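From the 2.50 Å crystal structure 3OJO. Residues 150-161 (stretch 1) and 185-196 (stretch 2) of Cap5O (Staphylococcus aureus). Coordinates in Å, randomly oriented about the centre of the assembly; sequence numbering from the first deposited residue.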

# COMPACT_ATOMS: atom_id res chain seq x y z
N THR B 150 16.96 26.97 -26.25
CA THR B 150 15.52 26.69 -26.34
C THR B 150 15.36 25.17 -26.32
O THR B 150 15.86 24.47 -27.21
CB THR B 150 14.90 27.42 -27.55
OG1 THR B 150 15.02 28.82 -27.33
CG2 THR B 150 13.43 27.07 -27.77
N ILE B 151 14.68 24.66 -25.28
CA ILE B 151 14.47 23.22 -25.05
C ILE B 151 13.52 22.63 -26.10
O ILE B 151 12.42 23.15 -26.29
CB ILE B 151 14.08 22.91 -23.57
CG1 ILE B 151 15.24 23.23 -22.60
CG2 ILE B 151 13.66 21.44 -23.38
CD1 ILE B 151 15.37 24.40 -22.14
N GLY B 152 13.99 21.59 -26.79
CA GLY B 152 13.24 20.93 -27.85
C GLY B 152 13.59 21.46 -29.22
O GLY B 152 13.18 20.89 -30.23
N GLU B 153 14.39 22.54 -29.24
CA GLU B 153 14.85 23.21 -30.46
C GLU B 153 16.37 23.15 -30.56
O GLU B 153 16.89 22.48 -31.47
CB GLU B 153 14.34 24.67 -30.50
CG GLU B 153 13.89 25.12 -31.88
CD GLU B 153 12.88 26.25 -31.89
OE1 GLU B 153 11.71 26.00 -31.53
OE2 GLU B 153 13.23 27.34 -32.40
N ASP B 154 17.08 23.81 -29.62
CA ASP B 154 18.54 23.89 -29.56
C ASP B 154 19.18 22.72 -28.79
O ASP B 154 20.22 22.22 -29.21
CB ASP B 154 18.98 25.23 -28.94
CG ASP B 154 18.39 26.48 -29.56
OD1 ASP B 154 18.40 26.58 -30.80
OD2 ASP B 154 18.00 27.38 -28.81
N ILE B 155 18.59 22.32 -27.64
CA ILE B 155 19.06 21.20 -26.80
C ILE B 155 17.92 20.31 -26.32
O ILE B 155 16.80 20.79 -26.12
CB ILE B 155 19.99 21.59 -25.63
CG1 ILE B 155 19.40 22.67 -24.73
CG2 ILE B 155 21.41 21.88 -26.07
CD1 ILE B 155 18.70 22.05 -23.56
N TYR B 156 18.23 19.05 -26.06
CA TYR B 156 17.22 18.10 -25.62
C TYR B 156 17.41 17.64 -24.20
O TYR B 156 18.51 17.22 -23.83
CB TYR B 156 17.08 16.95 -26.63
CG TYR B 156 16.92 17.46 -28.05
CD1 TYR B 156 15.74 18.06 -28.47
CD2 TYR B 156 17.99 17.43 -28.94
CE1 TYR B 156 15.61 18.59 -29.75
CE2 TYR B 156 17.87 17.94 -30.23
CZ TYR B 156 16.68 18.53 -30.63
OH TYR B 156 16.55 19.05 -31.90
N LEU B 157 16.36 17.79 -23.38
CA LEU B 157 16.37 17.42 -21.97
C LEU B 157 15.54 16.16 -21.71
O LEU B 157 14.32 16.18 -21.86
CB LEU B 157 15.88 18.59 -21.10
CG LEU B 157 16.71 19.87 -21.00
CD1 LEU B 157 16.12 20.79 -19.94
CD2 LEU B 157 18.17 19.58 -20.67
N VAL B 158 16.22 15.05 -21.35
CA VAL B 158 15.62 13.74 -21.06
C VAL B 158 15.93 13.29 -19.62
O VAL B 158 17.08 13.38 -19.18
CB VAL B 158 16.13 12.64 -22.04
CG1 VAL B 158 15.47 11.28 -21.77
CG2 VAL B 158 15.96 13.04 -23.50
N HIS B 159 14.92 12.78 -18.90
CA HIS B 159 15.09 12.09 -17.64
C HIS B 159 14.80 10.65 -17.96
O HIS B 159 13.68 10.33 -18.37
CB HIS B 159 14.15 12.56 -16.52
CG HIS B 159 14.30 11.75 -15.24
ND1 HIS B 159 15.54 11.53 -14.66
CD2 HIS B 159 13.36 11.14 -14.48
CE1 HIS B 159 15.31 10.78 -13.59
NE2 HIS B 159 14.01 10.53 -13.44
N CYS B 160 15.81 9.80 -17.87
CA CYS B 160 15.63 8.37 -18.03
C CYS B 160 16.17 7.72 -16.75
O CYS B 160 17.38 7.62 -16.57
CB CYS B 160 16.30 7.82 -19.28
SG CYS B 160 16.27 6.01 -19.35
N PRO B 161 15.28 7.34 -15.82
CA PRO B 161 15.74 6.75 -14.56
C PRO B 161 16.45 5.42 -14.74
O PRO B 161 15.94 4.47 -15.33
CB PRO B 161 14.47 6.63 -13.71
CG PRO B 161 13.42 7.33 -14.44
CD PRO B 161 13.81 7.41 -15.87
N LYS B 185 8.25 16.87 -26.81
CA LYS B 185 8.08 15.67 -27.64
C LYS B 185 9.36 15.43 -28.48
O LYS B 185 9.70 14.28 -28.78
CB LYS B 185 6.80 15.77 -28.50
CG LYS B 185 5.49 15.80 -27.66
CD LYS B 185 4.34 16.65 -28.31
CE LYS B 185 3.03 16.69 -27.52
NZ LYS B 185 2.79 18.00 -26.82
N ALA B 186 10.11 16.51 -28.80
CA ALA B 186 11.38 16.45 -29.54
C ALA B 186 12.48 15.80 -28.68
O ALA B 186 13.27 15.01 -29.20
CB ALA B 186 11.80 17.84 -29.98
N CYS B 187 12.49 16.14 -27.36
CA CYS B 187 13.40 15.62 -26.33
C CYS B 187 13.23 14.10 -26.23
O CYS B 187 14.24 13.38 -26.19
CB CYS B 187 13.15 16.29 -24.98
SG CYS B 187 13.46 18.08 -24.97
N ILE B 188 11.96 13.63 -26.28
CA ILE B 188 11.60 12.21 -26.27
C ILE B 188 12.27 11.49 -27.44
O ILE B 188 12.81 10.40 -27.25
CB ILE B 188 10.06 12.00 -26.23
CG1 ILE B 188 9.44 12.64 -24.97
CG2 ILE B 188 9.70 10.52 -26.31
CD1 ILE B 188 7.89 12.98 -25.04
N GLU B 189 12.24 12.09 -28.64
CA GLU B 189 12.84 11.52 -29.86
C GLU B 189 14.36 11.43 -29.76
O GLU B 189 14.94 10.41 -30.18
CB GLU B 189 12.40 12.29 -31.11
CG GLU B 189 10.93 12.12 -31.47
CD GLU B 189 10.44 10.70 -31.65
OE1 GLU B 189 11.08 9.94 -32.42
OE2 GLU B 189 9.42 10.34 -31.01
N ALA B 190 14.99 12.47 -29.17
CA ALA B 190 16.43 12.53 -28.94
C ALA B 190 16.89 11.43 -27.96
O ALA B 190 17.93 10.80 -28.18
CB ALA B 190 16.81 13.90 -28.43
N GLY B 191 16.07 11.19 -26.92
CA GLY B 191 16.29 10.15 -25.91
C GLY B 191 16.26 8.76 -26.52
O GLY B 191 17.14 7.95 -26.23
N LYS B 192 15.27 8.50 -27.40
CA LYS B 192 15.12 7.23 -28.11
C LYS B 192 16.33 6.98 -29.00
O LYS B 192 16.81 5.85 -29.08
CB LYS B 192 13.85 7.21 -28.98
CG LYS B 192 12.53 7.27 -28.21
CD LYS B 192 11.37 6.67 -29.00
CE LYS B 192 10.90 7.54 -30.14
NZ LYS B 192 9.87 6.87 -30.98
N ARG B 193 16.83 8.05 -29.66
CA ARG B 193 18.00 8.00 -30.55
C ARG B 193 19.24 7.46 -29.80
O ARG B 193 19.95 6.58 -30.31
CB ARG B 193 18.27 9.40 -31.16
CG ARG B 193 17.79 9.55 -32.60
CD ARG B 193 17.76 11.00 -33.05
NE ARG B 193 16.40 11.42 -33.36
CZ ARG B 193 15.93 12.66 -33.20
NH1 ARG B 193 16.73 13.62 -32.73
NH2 ARG B 193 14.67 12.95 -33.50
N VAL B 194 19.43 7.96 -28.57
CA VAL B 194 20.56 7.60 -27.71
C VAL B 194 20.50 6.14 -27.28
O VAL B 194 21.43 5.38 -27.57
CB VAL B 194 20.74 8.60 -26.54
CG1 VAL B 194 21.87 8.17 -25.61
CG2 VAL B 194 20.98 10.00 -27.07
N TYR B 195 19.40 5.73 -26.67
CA TYR B 195 19.21 4.37 -26.16
C TYR B 195 19.05 3.26 -27.20
O TYR B 195 19.40 2.11 -26.92
CB TYR B 195 18.14 4.34 -25.07
CG TYR B 195 18.59 5.08 -23.83
CD1 TYR B 195 18.06 6.33 -23.51
CD2 TYR B 195 19.61 4.57 -23.02
CE1 TYR B 195 18.50 7.03 -22.39
CE2 TYR B 195 20.06 5.27 -21.90
CZ TYR B 195 19.50 6.49 -21.58
OH TYR B 195 19.94 7.17 -20.47
N ARG B 196 18.60 3.63 -28.41
CA ARG B 196 18.40 2.72 -29.55
C ARG B 196 19.68 1.93 -29.90
O ARG B 196 19.58 0.84 -30.46
CB ARG B 196 17.94 3.54 -30.77
CG ARG B 196 16.96 2.82 -31.69
CD ARG B 196 16.11 3.79 -32.51
NE ARG B 196 16.90 4.66 -33.38
CZ ARG B 196 16.64 5.95 -33.61
NH1 ARG B 196 15.59 6.53 -33.04
NH2 ARG B 196 17.42 6.66 -34.41

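The contact is a compact strand-on-helix packing of small and apolar side chains, centred on C187 and pinned by a single hydrogen bond from the strand backbone to the thiol sulfur. The strand 156-159 crosses the helix of stretch 2 at -70°, with the two axes approaching to 7.0 Å, and the stretches together bury 443 Å². At this close approach the helix presents the small residues A186, C187, A190 and G191 to the strand.

C187 contributes more buried area than any other residue here. Its CA-to-CB bond points sideways, and with chi1 in the m rotamer its sulfur lies beside the backbone of Y156 and L157. L157 N donates a hydrogen bond to C187 SG at 3.3 Å, with an N-H...S angle of 154°, so the thiol provides an acceptor for a main-chain amide. Carbon atoms also pack against the sulfur: I151 CG2 lies 3.7 Å from C187 SG and Y156 CA 3.8 Å from C187 SG.

Along the strand the side chains alternate: Y156 and V158 point toward the helix, L157 and H159 away. Y156 packs over A186 and A190, its CB 3.6 Å from A190 CB and its ring atom CE1 3.9 Å from A186 CB, so that the two alanine methyls, one turn apart, both pack against this one side chain. V158, in the t rotamer, reaches closer to the helix backbone: its CG2 is 3.2 Å from C187 O and 3.8 Å from G191 CA. The carbonyl is already engaged within the helix, with G191 N donating to C187 O at 2.9 Å, and its approach to the methyl is a van der Waals contact. The absence of a side chain at G191 matters here, since an ideal CB would stand a tight 3.2 Å from V158 CG2.

In the turn that precedes Y156, closed by the hydrogen bond from G152 N to I155 O (3.0 Å), G152 is brought against A186, where G152 O lies 3.4 Å from A186 CB. With phi/psi of 95/-8, a side chain at G152 would be jammed against the preceding carbonyl oxygen, so the local backbone itself calls for glycine.

Beyond the strand, C160 meets Y195 further along the helix. C160 SG sits 4.4 Å from the centroid of the Y195 ring in an oblique sulfur-aromatic contact, and C160 CB lies 3.9 Å from Y195 CE1.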